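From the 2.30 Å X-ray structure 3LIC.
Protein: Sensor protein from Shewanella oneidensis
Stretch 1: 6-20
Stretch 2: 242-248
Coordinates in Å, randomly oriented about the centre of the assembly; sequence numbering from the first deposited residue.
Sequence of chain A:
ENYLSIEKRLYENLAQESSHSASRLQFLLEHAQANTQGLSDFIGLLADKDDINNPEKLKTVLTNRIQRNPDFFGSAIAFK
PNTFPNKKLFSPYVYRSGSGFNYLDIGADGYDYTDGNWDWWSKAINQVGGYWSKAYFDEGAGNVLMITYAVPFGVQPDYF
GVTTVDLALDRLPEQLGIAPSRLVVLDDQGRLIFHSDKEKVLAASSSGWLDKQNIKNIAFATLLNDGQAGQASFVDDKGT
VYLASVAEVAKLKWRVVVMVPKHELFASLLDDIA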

# COMPACT_ATOMS: atom_id res chain seq x y z
N ILE A 6 0.60 -35.40 4.09
CA ILE A 6 -0.38 -34.42 4.53
C ILE A 6 0.28 -33.05 4.42
O ILE A 6 -0.26 -32.15 3.78
CB ILE A 6 -0.86 -34.71 5.96
CG1 ILE A 6 -1.84 -35.91 5.95
CG2 ILE A 6 -1.53 -33.51 6.58
CD1 ILE A 6 -2.21 -36.45 7.41
N GLU A 7 1.51 -32.94 4.93
CA GLU A 7 2.29 -31.70 4.82
C GLU A 7 2.55 -31.22 3.38
O GLU A 7 2.47 -30.04 3.11
CB GLU A 7 3.62 -31.79 5.55
CG GLU A 7 4.38 -30.48 5.49
CD GLU A 7 5.55 -30.48 6.45
OE1 GLU A 7 6.56 -31.17 6.14
OE2 GLU A 7 5.43 -29.83 7.53
N LYS A 8 2.91 -32.13 2.48
CA LYS A 8 3.12 -31.74 1.13
C LYS A 8 1.80 -31.18 0.50
O LYS A 8 1.84 -30.23 -0.29
CB LYS A 8 3.66 -32.91 0.38
CG LYS A 8 3.85 -32.70 -1.07
CD LYS A 8 3.90 -34.05 -1.75
CE LYS A 8 3.45 -33.95 -3.24
NZ LYS A 8 4.64 -34.09 -4.13
N ARG A 9 0.64 -31.74 0.86
CA ARG A 9 -0.64 -31.25 0.36
C ARG A 9 -0.93 -29.88 0.96
O ARG A 9 -1.44 -29.02 0.27
CB ARG A 9 -1.79 -32.20 0.73
CG ARG A 9 -3.12 -32.01 -0.00
CD ARG A 9 -4.03 -33.27 0.29
NE ARG A 9 -3.19 -34.42 0.69
CZ ARG A 9 -3.53 -35.33 1.59
NH1 ARG A 9 -4.71 -35.26 2.16
NH2 ARG A 9 -2.70 -36.33 1.91
N LEU A 10 -0.66 -29.69 2.25
CA LEU A 10 -0.85 -28.41 2.90
C LEU A 10 -0.06 -27.31 2.20
O LEU A 10 -0.58 -26.19 2.02
CB LEU A 10 -0.50 -28.43 4.41
CG LEU A 10 -1.44 -29.31 5.25
CD1 LEU A 10 -0.96 -29.42 6.72
CD2 LEU A 10 -2.94 -28.83 5.14
N TYR A 11 1.19 -27.60 1.85
CA TYR A 11 2.03 -26.59 1.20
C TYR A 11 1.53 -26.27 -0.22
O TYR A 11 1.70 -25.12 -0.72
CB TYR A 11 3.50 -27.01 1.15
CG TYR A 11 4.27 -26.62 2.39
CD1 TYR A 11 4.23 -25.30 2.89
CD2 TYR A 11 5.05 -27.57 3.08
CE1 TYR A 11 4.93 -24.96 4.04
CE2 TYR A 11 5.77 -27.22 4.22
CZ TYR A 11 5.71 -25.93 4.69
OH TYR A 11 6.43 -25.59 5.79
N GLU A 12 0.98 -27.27 -0.89
CA GLU A 12 0.53 -27.04 -2.27
C GLU A 12 -0.66 -26.09 -2.22
O GLU A 12 -0.75 -25.21 -3.02
CB GLU A 12 0.20 -28.36 -2.97
CG GLU A 12 1.41 -29.29 -2.98
CD GLU A 12 1.17 -30.60 -3.72
OE1 GLU A 12 -0.00 -31.07 -3.74
OE2 GLU A 12 2.17 -31.15 -4.25
N ASN A 13 -1.52 -26.25 -1.23
CA ASN A 13 -2.71 -25.43 -1.10
C ASN A 13 -2.29 -24.03 -0.71
O ASN A 13 -2.79 -23.07 -1.25
CB ASN A 13 -3.66 -25.99 -0.06
CG ASN A 13 -4.28 -27.32 -0.47
OD1 ASN A 13 -4.18 -27.74 -1.62
ND2 ASN A 13 -4.90 -28.00 0.48
N LEU A 14 -1.36 -23.92 0.24
CA LEU A 14 -0.85 -22.61 0.65
C LEU A 14 -0.21 -21.92 -0.54
O LEU A 14 -0.36 -20.70 -0.65
CB LEU A 14 0.13 -22.67 1.84
CG LEU A 14 -0.48 -22.92 3.22
CD1 LEU A 14 0.62 -23.30 4.21
CD2 LEU A 14 -1.34 -21.75 3.82
N ALA A 15 0.48 -22.69 -1.42
CA ALA A 15 1.17 -22.09 -2.60
C ALA A 15 0.12 -21.52 -3.54
O ALA A 15 0.35 -20.50 -4.19
CB ALA A 15 2.01 -23.11 -3.38
N GLN A 16 -1.02 -22.21 -3.64
CA GLN A 16 -2.03 -21.72 -4.52
C GLN A 16 -2.60 -20.42 -3.94
O GLN A 16 -2.85 -19.48 -4.68
CB GLN A 16 -3.13 -22.74 -4.74
CG GLN A 16 -2.88 -23.61 -5.98
CD GLN A 16 -4.12 -24.34 -6.38
OE1 GLN A 16 -4.76 -24.02 -7.40
NE2 GLN A 16 -4.52 -25.29 -5.55
N GLU A 17 -2.80 -20.37 -2.63
CA GLU A 17 -3.39 -19.21 -2.03
C GLU A 17 -2.53 -17.99 -2.15
O GLU A 17 -3.04 -16.93 -2.43
CB GLU A 17 -3.65 -19.44 -0.56
CG GLU A 17 -4.86 -20.25 -0.38
CD GLU A 17 -5.03 -20.67 1.04
OE1 GLU A 17 -4.68 -19.88 1.94
OE2 GLU A 17 -5.51 -21.80 1.28
N SER A 18 -1.23 -18.13 -1.88
CA SER A 18 -0.34 -17.00 -1.87
C SER A 18 -0.15 -16.51 -3.33
O SER A 18 -0.10 -15.32 -3.61
CB SER A 18 0.98 -17.40 -1.23
OG SER A 18 1.63 -18.30 -2.10
N SER A 19 -0.08 -17.44 -4.27
CA SER A 19 -0.01 -17.09 -5.68
C SER A 19 -1.24 -16.32 -6.19
O SER A 19 -1.09 -15.34 -6.88
CB SER A 19 0.10 -18.37 -6.48
OG SER A 19 0.13 -18.05 -7.84
N HIS A 20 -2.45 -16.80 -5.88
CA HIS A 20 -3.71 -16.08 -6.20
C HIS A 20 -3.77 -14.68 -5.52
O HIS A 20 -4.18 -13.69 -6.13
CB HIS A 20 -4.95 -16.90 -5.81
CG HIS A 20 -5.19 -18.10 -6.71
ND1 HIS A 20 -4.25 -19.09 -6.92
CD2 HIS A 20 -6.29 -18.48 -7.42
CE1 HIS A 20 -4.74 -20.02 -7.73
NE2 HIS A 20 -5.98 -19.67 -8.05
N TYR A 242 3.90 -22.08 12.30
CA TYR A 242 3.09 -21.83 11.11
C TYR A 242 3.70 -22.56 9.93
O TYR A 242 4.91 -22.67 9.85
CB TYR A 242 3.07 -20.34 10.78
CG TYR A 242 2.31 -19.51 11.77
CD1 TYR A 242 1.02 -19.06 11.48
CD2 TYR A 242 2.87 -19.17 12.97
CE1 TYR A 242 0.30 -18.30 12.41
CE2 TYR A 242 2.20 -18.44 13.87
CZ TYR A 242 0.92 -18.00 13.60
OH TYR A 242 0.27 -17.24 14.53
N LEU A 243 2.87 -22.98 8.99
CA LEU A 243 3.34 -23.26 7.66
C LEU A 243 3.03 -22.01 6.81
O LEU A 243 1.96 -21.40 6.97
CB LEU A 243 2.63 -24.53 7.11
CG LEU A 243 3.31 -25.90 7.35
CD1 LEU A 243 3.83 -26.10 8.74
CD2 LEU A 243 2.36 -27.02 6.94
N ALA A 244 3.97 -21.61 5.95
CA ALA A 244 3.86 -20.31 5.24
C ALA A 244 4.25 -20.48 3.79
O ALA A 244 5.08 -21.36 3.44
CB ALA A 244 4.73 -19.28 5.86
N SER A 245 3.67 -19.66 2.95
CA SER A 245 3.99 -19.66 1.56
C SER A 245 4.15 -18.23 1.14
O SER A 245 3.28 -17.40 1.41
CB SER A 245 2.89 -20.34 0.77
OG SER A 245 3.19 -20.33 -0.59
N VAL A 246 5.25 -17.94 0.44
CA VAL A 246 5.64 -16.61 0.03
C VAL A 246 5.47 -16.59 -1.47
O VAL A 246 5.94 -17.48 -2.14
CB VAL A 246 7.15 -16.40 0.30
CG1 VAL A 246 7.67 -15.03 -0.26
CG2 VAL A 246 7.46 -16.57 1.78
N ALA A 247 4.80 -15.56 -2.00
CA ALA A 247 4.70 -15.39 -3.44
C ALA A 247 5.15 -13.98 -3.76
O ALA A 247 4.94 -13.05 -2.98
CB ALA A 247 3.29 -15.59 -3.91
N GLU A 248 5.76 -13.83 -4.92
CA GLU A 248 6.23 -12.54 -5.36
C GLU A 248 5.20 -11.76 -6.22
O GLU A 248 4.42 -12.34 -7.00
CB GLU A 248 7.54 -12.72 -6.10
CG GLU A 248 8.12 -11.41 -6.51
CD GLU A 248 9.61 -11.48 -6.66
OE1 GLU A 248 10.31 -11.23 -5.65
OE2 GLU A 248 10.07 -11.79 -7.78

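A strand laid against a helix offers it every second side chain, and how closely the two backbones approach depends on how small those side chains are. Stretches 6-20 and 242-248 of this sensor protein illustrate the principle well. The helix and strand run in broadly the same direction, their axes inclined by 35° and only 7.2 Å apart at the closest point, and together they bury 456 Å². Along the strand, Leu-243, Ser-245 and Ala-247 direct their CA-to-CB bonds toward the helix, while Ala-244, Val-246 and Glu-248 point away. The helix answers with Leu-10, Leu-14 and Ser-18, spaced four residues apart so that they recur on one face.

Leu-243 has the largest covered area and forms the greasy end of the contact. Its CD2 lies 4.1 Å from CB of Leu-10, and its CB lies 3.7 Å from CD1 of Leu-14, so the side chain is held by two successive helical turns. Tyr-11 completes the pocket. Its CA-to-CB bond points sideways, yet the ring reaches back to the strand: CZ of Tyr-11 comes within 3.6 Å of CG of Leu-243, and CD2 of the leucine sits over one face of the ring. At the ring edge, CE1 of Tyr-11 is 3.7 Å from O of Ala-244, so a residue whose own side chain points away still meets the helix through its backbone.

At Ser-245 the chemistry turns polar. The OG atoms of Ser-18 and Ser-245 are 3.0 Å apart and form the one hydrogen bond between the stretches; either hydroxyl could be the donor. Ser-245 OG is also hydrogen-bonded elsewhere in the structure, so this buried hydroxyl is not left with a single partner. The small side chain nestles close to the helix backbone, with CB of Ser-245 3.6 Å from O of Leu-14 and its OG 3.3 Å from CA of Ala-15. This intimacy is reflected in the register, where the CA atoms of Ala-15 and Ser-245 stand just 5.6 Å apart.

Ala-247 extends the close packing by one more helical turn. Its methyl group, CB, rests 3.4 Å from O of Ser-18 and 3.7 Å from OG of the same residue, while the CA atoms of Ser-19 and Ala-247 are 5.5 Å apart. The example thus runs from leucine packing among larger side chains to serine and alanine lying almost directly on the helix backbone, with a single serine pair adding directional bonding to an interface otherwise built on shape.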